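Local coordinates for protein isoflavone reductase (Medicago sativa, PDB 2GAS) that reduces achiral isoflavones to chiral isoflavanones with NADPH, giving the penultimate intermediate of (-)-medicarpin, the major alfalfa phytoalexin, at residues I214-T222 / V294-Y302. Sequence-based numbering, arbitrary orientation.
Sequences IRLPKNYLT and VTYTTADEY
Leu216 packs over one face of the Tyr296 ring, its CB above the ring centre, 3.7 Å from the centroid and 14° off the normal, a CH-pi contact. Leu216 CD1 reaches Tyr296 CG at 3.6 Å. On the opposite face a water lies over the ring centre, held between Lys218 NZ and Tyr296 O. With CG between the backbone N and the carbonyl carbon (chi1 61°), the side chain of Tyr296 is directed so that its OH reaches the 3-10 segment 217-219, accepting from Lys218 N at 3.0 Å in a nearly straight bond (167°). A leucine in place of Tyr296 would probably leave Lys218 N without this acceptor and Leu216 without a flat ring to pack on. Farther out, the Asn219 amide, nearly perpendicular to the ring plane, bridges two backbone groups. Its ND2 donates to Thr297 O at 3.0 Å, in the carbonyl plane, and its OD1 receives Ala299 N at 2.8 Å from well above the amide carbonyl plane. ND2 also donates to Tyr188 O of strand 185-189. Ala299 follows Thr298, the N-cap, whose OG1 accepts from Glu301 N at 3.0 Å while Glu301 OE2 receives Thr298 N, a capping box. The amide of Asn219, gripped by three backbone groups, is thus fixed in rotation and ties the start of helix 299-303 to the mixed sheet.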
loop_
_atom_site.group_PDB
_atom_site.type_symbol
_atom_site.label_atom_id
_atom_site.label_comp_id
_atom_site.label_asym_id
_atom_site.label_seq_id
_atom_site.Cartn_x
_atom_site.Cartn_y
_atom_site.Cartn_z
ATOM N N ILE A 214 -1.394 -8.953 -3.815
ATOM C CA ILE A 214 -2.071 -8.441 -4.995
ATOM C C ILE A 214 -1.116 -8.466 -6.188
ATOM O O ILE A 214 -0.208 -7.644 -6.288
ATOM C CB ILE A 214 -2.555 -6.980 -4.794
ATOM C CG1 ILE A 214 -3.318 -6.844 -3.473
ATOM C CG2 ILE A 214 -3.432 -6.556 -5.974
ATOM C CD1 ILE A 214 -4.627 -7.564 -3.433
ATOM N N ARG A 215 -1.297 -9.447 -7.065
ATOM C CA ARG A 215 -0.507 -9.569 -8.289
ATOM C C ARG A 215 -1.577 -9.852 -9.340
ATOM O O ARG A 215 -1.899 -11.006 -9.602
ATOM C CB ARG A 215 0.480 -10.744 -8.227
ATOM C CG ARG A 215 1.829 -10.442 -7.574
ATOM C CD ARG A 215 1.906 -10.951 -6.146
ATOM N NE ARG A 215 1.741 -12.404 -6.028
ATOM C CZ ARG A 215 2.729 -13.298 -6.080
ATOM N NH1 ARG A 215 3.986 -12.912 -6.258
ATOM N NH2 ARG A 215 2.459 -14.586 -5.913
ATOM N N LEU A 216 -2.137 -8.791 -9.915
ATOM C CA LEU A 216 -3.205 -8.922 -10.906
ATOM C C LEU A 216 -2.646 -9.252 -12.296
ATOM O O LEU A 216 -1.800 -8.543 -12.827
ATOM C CB LEU A 216 -4.025 -7.629 -10.923
ATOM C CG LEU A 216 -4.492 -7.186 -9.525
ATOM C CD1 LEU A 216 -5.009 -5.764 -9.574
ATOM C CD2 LEU A 216 -5.564 -8.137 -9.005
ATOM N N PRO A 217 -3.135 -10.343 -12.906
ATOM C CA PRO A 217 -2.700 -10.809 -14.226
ATOM C C PRO A 217 -2.364 -9.769 -15.296
ATOM O O PRO A 217 -1.250 -9.756 -15.813
ATOM C CB PRO A 217 -3.835 -11.738 -14.644
ATOM C CG PRO A 217 -4.200 -12.369 -13.342
ATOM C CD PRO A 217 -4.252 -11.168 -12.411
ATOM N N LYS A 218 -3.312 -8.901 -15.628
ATOM C CA LYS A 218 -3.067 -7.903 -16.663
ATOM C C LYS A 218 -2.168 -6.758 -16.221
ATOM O O LYS A 218 -1.765 -5.931 -17.042
ATOM C CB LYS A 218 -4.393 -7.347 -17.188
ATOM C CG LYS A 218 -5.170 -8.351 -18.033
ATOM C CD LYS A 218 -6.489 -7.777 -18.538
ATOM C CE LYS A 218 -7.463 -7.535 -17.396
ATOM N NZ LYS A 218 -8.778 -7.022 -17.881
ATOM N N ASN A 219 -1.848 -6.720 -14.929
ATOM C CA ASN A 219 -0.992 -5.670 -14.373
ATOM C C ASN A 219 0.340 -6.223 -13.886
ATOM O O ASN A 219 1.103 -5.519 -13.226
ATOM C CB ASN A 219 -1.700 -4.966 -13.211
ATOM C CG ASN A 219 -2.917 -4.181 -13.658
ATOM O OD1 ASN A 219 -3.258 -4.162 -14.841
ATOM N ND2 ASN A 219 -3.580 -3.525 -12.711
ATOM N N TYR A 220 0.606 -7.486 -14.206
ATOM C CA TYR A 220 1.851 -8.145 -13.822
ATOM C C TYR A 220 2.706 -7.952 -15.067
ATOM O O TYR A 220 2.610 -8.724 -16.023
ATOM C CB TYR A 220 1.577 -9.624 -13.562
ATOM C CG TYR A 220 2.680 -10.350 -12.833
ATOM C CD1 TYR A 220 3.086 -9.941 -11.564
ATOM C CD2 TYR A 220 3.301 -11.463 -13.400
ATOM C CE1 TYR A 220 4.084 -10.625 -10.876
ATOM C CE2 TYR A 220 4.302 -12.155 -12.718
ATOM C CZ TYR A 220 4.686 -11.728 -11.458
ATOM O OH TYR A 220 5.668 -12.409 -10.774
ATOM N N LEU A 221 3.542 -6.918 -15.045
ATOM C CA LEU A 221 4.335 -6.558 -16.214
ATOM C C LEU A 221 5.781 -6.193 -15.937
ATOM O O LEU A 221 6.095 -5.590 -14.915
ATOM C CB LEU A 221 3.677 -5.355 -16.893
ATOM C CG LEU A 221 2.190 -5.453 -17.239
ATOM C CD1 LEU A 221 1.610 -4.056 -17.415
ATOM C CD2 LEU A 221 2.013 -6.285 -18.496
ATOM N N THR A 222 6.662 -6.547 -16.868
ATOM C CA THR A 222 8.073 -6.195 -16.741
ATOM C C THR A 222 8.176 -4.733 -17.171
ATOM O O THR A 222 7.257 -4.206 -17.800
ATOM C CB THR A 222 8.950 -7.033 -17.683
ATOM O OG1 THR A 222 8.645 -6.688 -19.043
ATOM C CG2 THR A 222 8.689 -8.516 -17.471
ATOM N N VAL A 294 -13.469 -9.302 -8.522
ATOM C CA VAL A 294 -13.149 -7.881 -8.458
ATOM C C VAL A 294 -12.621 -7.398 -9.810
ATOM O O VAL A 294 -11.595 -7.878 -10.288
ATOM C CB VAL A 294 -12.106 -7.589 -7.357
ATOM C CG1 VAL A 294 -11.723 -6.113 -7.373
ATOM C CG2 VAL A 294 -12.679 -7.966 -5.998
ATOM N N THR A 295 -13.335 -6.464 -10.434
ATOM C CA THR A 295 -12.921 -5.938 -11.733
ATOM C C THR A 295 -11.935 -4.792 -11.536
ATOM O O THR A 295 -12.325 -3.644 -11.331
ATOM C CB THR A 295 -14.121 -5.426 -12.548
ATOM O OG1 THR A 295 -15.157 -6.415 -12.547
ATOM C CG2 THR A 295 -13.702 -5.162 -13.990
ATOM N N TYR A 296 -10.651 -5.108 -11.623
ATOM C CA TYR A 296 -9.617 -4.106 -11.410
ATOM C C TYR A 296 -9.281 -3.249 -12.624
ATOM O O TYR A 296 -9.479 -3.658 -13.769
ATOM C CB TYR A 296 -8.338 -4.782 -10.903
ATOM C CG TYR A 296 -7.739 -5.800 -11.854
ATOM C CD1 TYR A 296 -8.138 -7.139 -11.831
ATOM C CD2 TYR A 296 -6.757 -5.425 -12.767
ATOM C CE1 TYR A 296 -7.568 -8.075 -12.693
ATOM C CE2 TYR A 296 -6.185 -6.350 -13.632
ATOM C CZ TYR A 296 -6.591 -7.671 -13.590
ATOM O OH TYR A 296 -6.012 -8.578 -14.438
ATOM N N THR A 297 -8.777 -2.050 -12.352
ATOM C CA THR A 297 -8.359 -1.124 -13.396
ATOM C C THR A 297 -7.017 -1.627 -13.918
ATOM O O THR A 297 -6.096 -1.879 -13.142
ATOM C CB THR A 297 -8.183 0.304 -12.835
ATOM O OG1 THR A 297 -9.459 0.825 -12.443
ATOM C CG2 THR A 297 -7.564 1.218 -13.882
ATOM N N THR A 298 -6.900 -1.790 -15.230
ATOM C CA THR A 298 -5.652 -2.285 -15.796
ATOM C C THR A 298 -4.599 -1.189 -15.920
ATOM O O THR A 298 -4.909 0.001 -15.888
ATOM C CB THR A 298 -5.879 -2.903 -17.187
ATOM O OG1 THR A 298 -6.335 -1.885 -18.085
ATOM C CG2 THR A 298 -6.924 -4.010 -17.110
ATOM N N ALA A 299 -3.342 -1.595 -16.054
ATOM C CA ALA A 299 -2.268 -0.627 -16.208
ATOM C C ALA A 299 -2.550 0.146 -17.495
ATOM O O ALA A 299 -2.306 1.349 -17.580
ATOM C CB ALA A 299 -0.934 -1.341 -16.303
ATOM N N ASP A 300 -3.077 -0.559 -18.492
ATOM C CA ASP A 300 -3.409 0.054 -19.774
ATOM C C ASP A 300 -4.446 1.159 -19.584
ATOM O O ASP A 300 -4.289 2.263 -20.098
ATOM C CB ASP A 300 -3.960 -1.005 -20.733
ATOM C CG ASP A 300 -4.280 -0.438 -22.103
ATOM O OD1 ASP A 300 -3.334 -0.127 -22.856
ATOM O OD2 ASP A 300 -5.477 -0.295 -22.422
ATOM N N GLU A 301 -5.504 0.851 -18.842
ATOM C CA GLU A 301 -6.566 1.817 -18.573
ATOM C C GLU A 301 -6.034 2.981 -17.741
ATOM O O GLU A 301 -6.332 4.144 -18.021
ATOM C CB GLU A 301 -7.735 1.125 -17.847
ATOM C CG GLU A 301 -8.561 0.198 -18.749
ATOM C CD GLU A 301 -9.525 -0.720 -17.989
ATOM O OE1 GLU A 301 -10.391 -1.339 -18.647
ATOM O OE2 GLU A 301 -9.419 -0.841 -16.750
ATOM N N TYR A 302 -5.232 2.672 -16.723
ATOM C CA TYR A 302 -4.671 3.708 -15.869
ATOM C C TYR A 302 -3.883 4.758 -16.657
ATOM O O TYR A 302 -4.017 5.956 -16.419
ATOM C CB TYR A 302 -3.751 3.096 -14.802
ATOM C CG TYR A 302 -3.001 4.147 -14.010
ATOM C CD1 TYR A 302 -3.635 4.877 -13.003
ATOM C CD2 TYR A 302 -1.688 4.483 -14.338
ATOM C CE1 TYR A 302 -2.978 5.924 -12.356
ATOM C CE2 TYR A 302 -1.027 5.521 -13.701
ATOM C CZ TYR A 302 -1.675 6.242 -12.713
ATOM O OH TYR A 302 -1.025 7.294 -12.110
HETATM O O HOH W 1 -2.560 -3.675 -18.562
HETATM O O HOH W 2 -9.636 -6.102 -15.288
#